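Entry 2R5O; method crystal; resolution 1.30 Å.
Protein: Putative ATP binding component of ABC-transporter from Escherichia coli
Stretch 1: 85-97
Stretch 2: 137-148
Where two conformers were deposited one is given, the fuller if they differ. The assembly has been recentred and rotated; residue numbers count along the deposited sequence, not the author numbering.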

ATOM      1  N   ASP A  85     -10.575  -6.502  31.278  1.00 17.97           N
ATOM      2  CA  ASP A  85      -9.552  -7.550  31.118  1.00 18.35           C
ATOM      3  C   ASP A  85      -8.751  -7.477  29.812  1.00 17.73           C
ATOM      4  O   ASP A  85      -7.595  -7.906  29.769  1.00 17.13           O
ATOM      5  CB  ASP A  85     -10.183  -8.941  31.233  1.00 19.20           C
ATOM      6  CG  ASP A  85     -10.784  -9.206  32.601  1.00 22.28           C
ATOM      7  OD1 ASP A  85     -10.281  -8.664  33.613  1.00 24.59           O
ATOM      8  OD2 ASP A  85     -11.763  -9.984  32.661  1.00 27.00           O
ATOM      9  N   CYS A  86      -9.363  -6.954  28.743  1.00 16.94           N
ATOM     10  CA  CYS A  86      -8.757  -6.976  27.420  1.00 17.34           C
ATOM     11  C   CYS A  86      -9.190  -5.781  26.578  1.00 16.78           C
ATOM     12  O   CYS A  86     -10.260  -5.791  25.971  1.00 18.94           O
ATOM     13  CB  CYS A  86      -9.097  -8.283  26.699  1.00 16.63           C
ATOM     14  SG  CYS A  86      -8.339  -8.486  25.058  1.00 19.65           S
ATOM     15  N   VAL A  87      -8.379  -4.735  26.571  1.00 15.58           N
ATOM     16  CA  VAL A  87      -8.710  -3.520  25.822  1.00 14.89           C
ATOM     17  C   VAL A  87      -7.925  -3.560  24.512  1.00 14.37           C
ATOM     18  O   VAL A  87      -6.782  -4.034  24.467  1.00 14.82           O
ATOM     19  CB  VAL A  87      -8.481  -2.219  26.607  1.00 15.22           C
ATOM     20  CG1 VAL A  87      -9.265  -2.278  27.921  1.00 15.19           C
ATOM     21  CG2 VAL A  87      -6.996  -1.971  26.924  1.00 16.11           C
ATOM     22  N   VAL A  88      -8.542  -3.037  23.461  1.00 13.94           N
ATOM     23  CA  VAL A  88      -8.051  -3.205  22.116  1.00 13.99           C
ATOM     24  C   VAL A  88      -8.166  -1.866  21.395  1.00 13.51           C
ATOM     25  O   VAL A  88      -9.224  -1.496  20.885  1.00 14.13           O
ATOM     26  CB  VAL A  88      -8.885  -4.261  21.384  1.00 14.23           C
ATOM     27  CG1 VAL A  88      -8.408  -4.431  19.959  1.00 14.46           C
ATOM     28  CG2 VAL A  88      -8.795  -5.613  22.125  1.00 15.93           C
ATOM     29  N   PRO A  89      -7.073  -1.096  21.383  1.00 13.46           N
ATOM     30  CA  PRO A  89      -7.017   0.115  20.577  1.00 13.76           C
ATOM     31  C   PRO A  89      -6.889  -0.222  19.107  1.00 13.26           C
ATOM     32  O   PRO A  89      -6.338  -1.263  18.763  1.00 13.48           O
ATOM     33  CB  PRO A  89      -5.765   0.823  21.071  1.00 14.03           C
ATOM     34  CG  PRO A  89      -4.934  -0.262  21.625  1.00 16.25           C
ATOM     35  CD  PRO A  89      -5.852  -1.299  22.179  1.00 13.72           C
ATOM     36  N   GLY A  90      -7.328   0.673  18.235  1.00 13.70           N
ATOM     37  CA  GLY A  90      -7.216   0.451  16.815  1.00 13.77           C
ATOM     38  C   GLY A  90      -7.151   1.725  16.023  1.00 13.21           C
ATOM     39  O   GLY A  90      -7.484   2.805  16.516  1.00 13.83           O
ATOM     40  N   ILE A  91      -6.794   1.566  14.758  1.00 13.18           N
ATOM     41  CA  ILE A  91      -6.728   2.662  13.808  1.00 14.10           C
ATOM     42  C   ILE A  91      -7.365   2.254  12.473  1.00 14.10           C
ATOM     43  O   ILE A  91      -7.355   1.063  12.095  1.00 14.43           O
ATOM     44  CB  ILE A  91      -5.275   3.086  13.543  1.00 14.87           C
ATOM     45  CG1 ILE A  91      -4.382   1.911  13.115  1.00 14.96           C
ATOM     46  CG2 ILE A  91      -4.717   3.832  14.735  1.00 16.80           C
ATOM     47  CD1 ILE A  91      -3.048   2.422  12.574  1.00 16.92           C
ATOM     48  N   LEU A  92      -7.859   3.259  11.744  1.00 14.35           N
ATOM     49  CA  LEU A  92      -8.354   3.134  10.374  1.00 14.33           C
ATOM     50  C   LEU A  92      -7.775   4.305   9.577  1.00 13.72           C
ATOM     51  O   LEU A  92      -7.700   5.403  10.077  1.00 14.22           O
ATOM     52  CB  LEU A  92      -9.880   3.199  10.292  1.00 14.78           C
ATOM     53  CG  LEU A  92     -10.690   2.291  11.215  1.00 15.81           C
ATOM     54  CD1 LEU A  92     -12.179   2.716  11.148  1.00 17.08           C
ATOM     55  CD2 LEU A  92     -10.547   0.840  10.835  1.00 16.48           C
ATOM     56  N   ILE A  93      -7.408   4.041   8.319  1.00 13.95           N
ATOM     57  CA  ILE A  93      -6.942   5.055   7.388  1.00 14.44           C
ATOM     58  C   ILE A  93      -7.743   4.883   6.103  1.00 14.21           C
ATOM     59  O   ILE A  93      -7.814   3.781   5.551  1.00 14.60           O
ATOM     60  CB  ILE A  93      -5.431   4.947   7.125  1.00 15.14           C
ATOM     61  CG1 ILE A  93      -4.630   5.061   8.438  1.00 16.17           C
ATOM     62  CG2 ILE A  93      -4.994   6.008   6.119  1.00 15.55           C
ATOM     63  CD1 ILE A  93      -3.135   4.826   8.277  1.00 16.98           C
ATOM     64  N   LYS A  94      -8.296   5.993   5.626  1.00 14.67           N
ATOM     65  CA  LYS A  94      -9.175   5.998   4.463  1.00 15.45           C
ATOM     66  C   LYS A  94      -8.820   7.176   3.566  1.00 15.77           C
ATOM     67  O   LYS A  94      -8.227   8.162   4.007  1.00 15.68           O
ATOM     68  CB  LYS A  94     -10.645   6.091   4.894  1.00 16.13           C
ATOM     69  CG  LYS A  94     -11.055   4.987   5.871  1.00 17.44           C
ATOM     70  CD  LYS A  94     -12.531   5.005   6.327  1.00 20.23           C
ATOM     71  CE  LYS A  94     -13.458   4.518   5.254  1.00 21.25           C
ATOM     72  NZ  LYS A  94     -14.826   4.351   5.833  1.00 20.00           N
ATOM     73  N   THR A  95      -9.167   7.072   2.287  1.00 15.90           N
ATOM     74  CA  THR A  95      -9.081   8.229   1.396  1.00 17.29           C
ATOM     75  C   THR A  95     -10.265   9.153   1.677  1.00 18.39           C
ATOM     76  O   THR A  95     -11.222   8.788   2.355  1.00 18.21           O
ATOM     77  CB  THR A  95      -9.167   7.845  -0.093  1.00 16.82           C
ATOM     78  OG1 THR A  95     -10.466   7.328  -0.363  1.00 17.90           O
ATOM     79  CG2 THR A  95      -8.058   6.856  -0.499  1.00 17.32           C
ATOM     80  N   LEU A  96     -10.245  10.342   1.075  1.00 19.41           N
ATOM     81  CA  LEU A  96     -11.379  11.286   1.180  1.00 20.12           C
ATOM     82  C   LEU A  96     -12.659  10.759   0.578  1.00 21.40           C
ATOM     83  O   LEU A  96     -13.721  11.083   1.084  1.00 22.22           O
ATOM     84  CB  LEU A  96     -11.033  12.639   0.551  0.65 20.16           C
ATOM     85  CG  LEU A  96      -9.806  13.347   1.135  0.65 18.90           C
ATOM     86  CD1 LEU A  96      -9.617  14.665   0.393  0.65 21.04           C
ATOM     87  CD2 LEU A  96      -9.991  13.599   2.637  0.65 21.33           C
ATOM     88  N   ASP A  97     -12.578   9.953  -0.480  1.00 22.03           N
ATOM     89  CA  ASP A  97     -13.788   9.389  -1.110  1.00 22.80           C
ATOM     90  C   ASP A  97     -14.237   8.041  -0.533  1.00 22.22           C
ATOM     91  O   ASP A  97     -15.133   7.386  -1.084  1.00 22.82           O
ATOM     92  CB  ASP A  97     -13.666   9.363  -2.648  0.65 23.25           C
ATOM     93  CG  ASP A  97     -12.326   8.866  -3.142  0.65 25.13           C
ATOM     94  OD1 ASP A  97     -11.512   8.378  -2.336  0.65 28.35           O
ATOM     95  OD2 ASP A  97     -12.077   8.971  -4.361  0.65 28.67           O
ATOM     96  N   GLY A 137      -1.279  13.269  -1.112  1.00 17.39           N
ATOM     97  CA  GLY A 137      -2.702  13.556  -0.994  1.00 16.22           C
ATOM     98  C   GLY A 137      -3.134  13.619   0.460  1.00 16.08           C
ATOM     99  O   GLY A 137      -2.315  13.688   1.352  1.00 16.64           O
ATOM    100  N   ASP A 138      -4.432  13.660   0.686  1.00 15.87           N
ATOM    101  CA  ASP A 138      -5.035  13.801   2.015  1.00 16.44           C
ATOM    102  C   ASP A 138      -5.765  12.503   2.375  1.00 15.48           C
ATOM    103  O   ASP A 138      -6.419  11.883   1.508  1.00 17.21           O
ATOM    104  CB  ASP A 138      -6.045  14.957   2.018  1.00 17.00           C
ATOM    105  CG  ASP A 138      -5.394  16.330   1.967  1.00 18.87           C
ATOM    106  OD1 ASP A 138      -4.175  16.440   2.155  1.00 20.41           O
ATOM    107  OD2 ASP A 138      -6.138  17.310   1.731  1.00 24.50           O
ATOM    108  N   TYR A 139      -5.674  12.115   3.637  1.00 14.83           N
ATOM    109  CA  TYR A 139      -6.253  10.876   4.119  1.00 14.69           C
ATOM    110  C   TYR A 139      -6.921  11.153   5.467  1.00 15.09           C
ATOM    111  O   TYR A 139      -6.612  12.122   6.169  1.00 14.98           O
ATOM    112  CB  TYR A 139      -5.153   9.812   4.236  1.00 15.65           C
ATOM    113  CG  TYR A 139      -4.444   9.583   2.913  1.00 15.67           C
ATOM    114  CD1 TYR A 139      -4.958   8.725   1.958  1.00 15.47           C
ATOM    115  CD2 TYR A 139      -3.297  10.294   2.591  1.00 15.10           C
ATOM    116  CE1 TYR A 139      -4.350   8.531   0.756  1.00 15.61           C
ATOM    117  CE2 TYR A 139      -2.654  10.110   1.384  1.00 15.33           C
ATOM    118  CZ  TYR A 139      -3.197   9.221   0.453  1.00 14.86           C
ATOM    119  OH  TYR A 139      -2.601   9.012  -0.763  1.00 15.39           O
ATOM    120  N   LEU A 140      -7.818  10.253   5.837  1.00 14.57           N
ATOM    121  CA  LEU A 140      -8.586  10.346   7.055  1.00 14.27           C
ATOM    122  C   LEU A 140      -8.201   9.255   8.015  1.00 13.68           C
ATOM    123  O   LEU A 140      -8.235   8.056   7.660  1.00 14.20           O
ATOM    124  CB  LEU A 140     -10.077  10.234   6.766  1.00 14.60           C
ATOM    125  CG  LEU A 140     -10.654  11.242   5.768  1.00 15.93           C
ATOM    126  CD1 LEU A 140     -12.103  10.977   5.473  1.00 17.34           C
ATOM    127  CD2 LEU A 140     -10.454  12.673   6.265  1.00 17.47           C
ATOM    128  N   LEU A 141      -7.830   9.650   9.227  1.00 13.60           N
ATOM    129  CA  LEU A 141      -7.413   8.733  10.288  1.00 13.51           C
ATOM    130  C   LEU A 141      -8.489   8.659  11.355  1.00 13.27           C
ATOM    131  O   LEU A 141      -9.083   9.668  11.740  1.00 14.07           O
ATOM    132  CB  LEU A 141      -6.099   9.232  10.911  1.00 13.62           C
ATOM    133  CG  LEU A 141      -5.552   8.498  12.136  1.00 14.41           C
ATOM    134  CD1 LEU A 141      -5.147   7.083  11.822  1.00 14.64           C
ATOM    135  CD2 LEU A 141      -4.382   9.295  12.719  1.00 14.84           C
ATOM    136  N   SER A 142      -8.702   7.445  11.853  1.00 13.49           N
ATOM    137  CA  SER A 142      -9.553   7.153  13.018  1.00 13.64           C
ATOM    138  C   SER A 142      -8.738   6.478  14.114  1.00 13.55           C
ATOM    139  O   SER A 142      -7.898   5.638  13.820  1.00 14.01           O
ATOM    140  CB  SER A 142     -10.648   6.143  12.618  1.00 14.54           C
ATOM    141  OG  SER A 142     -11.409   6.593  11.512  1.00 14.23           O
ATOM    142  N   PHE A 143      -9.028   6.836  15.371  1.00 13.21           N
ATOM    143  CA  PHE A 143      -8.529   6.128  16.528  1.00 13.52           C
ATOM    144  C   PHE A 143      -9.738   5.567  17.272  1.00 14.03           C
ATOM    145  O   PHE A 143     -10.730   6.298  17.448  1.00 14.72           O
ATOM    146  CB  PHE A 143      -7.788   7.038  17.493  1.00 14.17           C
ATOM    147  CG  PHE A 143      -6.376   7.414  17.111  1.00 13.44           C
ATOM    148  CD1 PHE A 143      -5.390   6.476  17.054  1.00 14.53           C
ATOM    149  CD2 PHE A 143      -6.034   8.735  16.904  1.00 13.65           C
ATOM    150  CE1 PHE A 143      -4.091   6.831  16.841  1.00 15.40           C
ATOM    151  CE2 PHE A 143      -4.730   9.104  16.641  1.00 14.32           C
ATOM    152  CZ  PHE A 143      -3.752   8.139  16.613  1.00 14.26           C
ATOM    153  N   GLY A 144      -9.667   4.331  17.743  1.00 13.34           N
ATOM    154  CA  GLY A 144     -10.736   3.725  18.514  1.00 13.68           C
ATOM    155  C   GLY A 144     -10.212   2.921  19.676  1.00 13.56           C
ATOM    156  O   GLY A 144      -9.071   2.460  19.656  1.00 13.37           O
ATOM    157  N   ILE A 145     -11.054   2.743  20.699  1.00 14.03           N
ATOM    158  CA  ILE A 145     -10.768   1.845  21.833  1.00 14.15           C
ATOM    159  C   ILE A 145     -12.014   0.981  22.066  1.00 14.18           C
ATOM    160  O   ILE A 145     -13.131   1.499  22.140  1.00 14.02           O
ATOM    161  CB  ILE A 145     -10.299   2.634  23.113  1.00 16.31           C
ATOM    162  CG1 ILE A 145      -9.887   1.700  24.249  1.00 15.42           C
ATOM    163  CG2 ILE A 145     -11.312   3.608  23.572  1.00 16.35           C
ATOM    164  CD1 ILE A 145      -8.570   0.997  24.014  1.00 16.35           C
ATOM    165  N   SER A 146     -11.793  -0.327  22.174  1.00 14.63           N
ATOM    166  CA  SER A 146     -12.820  -1.323  22.406  1.00 14.43           C
ATOM    167  C   SER A 146     -12.351  -2.274  23.469  1.00 14.78           C
ATOM    168  O   SER A 146     -11.202  -2.218  23.887  1.00 14.60           O
ATOM    169  CB  SER A 146     -13.121  -2.060  21.097  1.00 15.35           C
ATOM    170  OG  SER A 146     -13.426  -1.143  20.044  1.00 15.45           O
ATOM    171  N   ALA A 147     -13.240  -3.135  23.935  1.00 14.89           N
ATOM    172  CA  ALA A 147     -12.866  -4.122  24.947  1.00 14.83           C
ATOM    173  C   ALA A 147     -13.605  -5.428  24.738  1.00 15.33           C
ATOM    174  O   ALA A 147     -14.765  -5.444  24.355  1.00 16.73           O
ATOM    175  CB  ALA A 147     -13.148  -3.604  26.333  1.00 15.86           C
ATOM    176  N   GLY A 148     -12.922  -6.531  25.025  1.00 16.08           N
ATOM    177  CA  GLY A 148     -13.536  -7.860  25.004  1.00 17.39           C
ATOM    178  C   GLY A 148     -12.677  -8.890  24.293  1.00 19.08           C
ATOM    179  O   GLY A 148     -11.453  -8.878  24.422  1.00 21.27           O
TER
HETATM  180  O   HOH W   1     -10.948  -0.414  18.971  1.00 19.25           O
HETATM  181  O   HOH W   2      -7.756  10.782  -0.448  1.00 23.50           O

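Every direct hydrogen bond between these two antiparallel strands is backbone to backbone, and the accounting is strict. Val-88, Gly-90, Leu-92 and Lys-94 sit opposite Ser-146, Gly-144, Ser-142 and Leu-140, and each pair closes a two-bond ring. Val-88 N donates to Ser-146 O (2.8 Å) and Ser-146 N returns to Val-88 O (3.1 Å); Leu-140 N to Lys-94 O, at 2.8 Å, is the straightest bond of the ladder. Gly-148 N to Cys-86 O (2.9 Å) adds a ninth bond at one end.

The residues between spend no amide on this partner. Pro-89 can therefore stand opposite Ile-145, where its lack of an NH costs the ladder nothing, while its CA still lies 3.3 Å from Gly-144 O in a CA-H...O contact.

One face is apolar and buried: Val-87, Pro-89, Ile-91 and Ile-93 beside Ala-147, Ile-145, Phe-143 and Leu-141. Ile-145, with chi1 t, brings CD1 to 4.0 Å from Pro-89 CD. Leu-141, also t, sets CD1 4.0 Å from Ile-93 CG1, and Ile-91 CG2 lies 3.6 Å from Phe-143 CD1.

The other face mixes chemistries. Ser-142 OG and the Lys-94 ammonium find partners elsewhere in the structure, so neither polar group depends on this contact. Ser-146 OG shares a water with Val-88 O, 2.8 Å from each; that carbonyl thus accepts from both an amide and the water. Gly-90 and Gly-144 leave this face bare at mid-ladder.

Past Lys-94 the pairing loosens. A second water accepts from Leu-96 N (3.0 Å) and donates to Asp-138 O (2.6 Å), bridging polar atoms the ladder leaves unpaired. Leu-96, otherwise exposed, packs CD2 3.8 Å from Leu-140 CD2, covering that end. Thr-95 OG1 turns to its own stretch, donating to Asp-97 OD1 at a very short 2.5 Å.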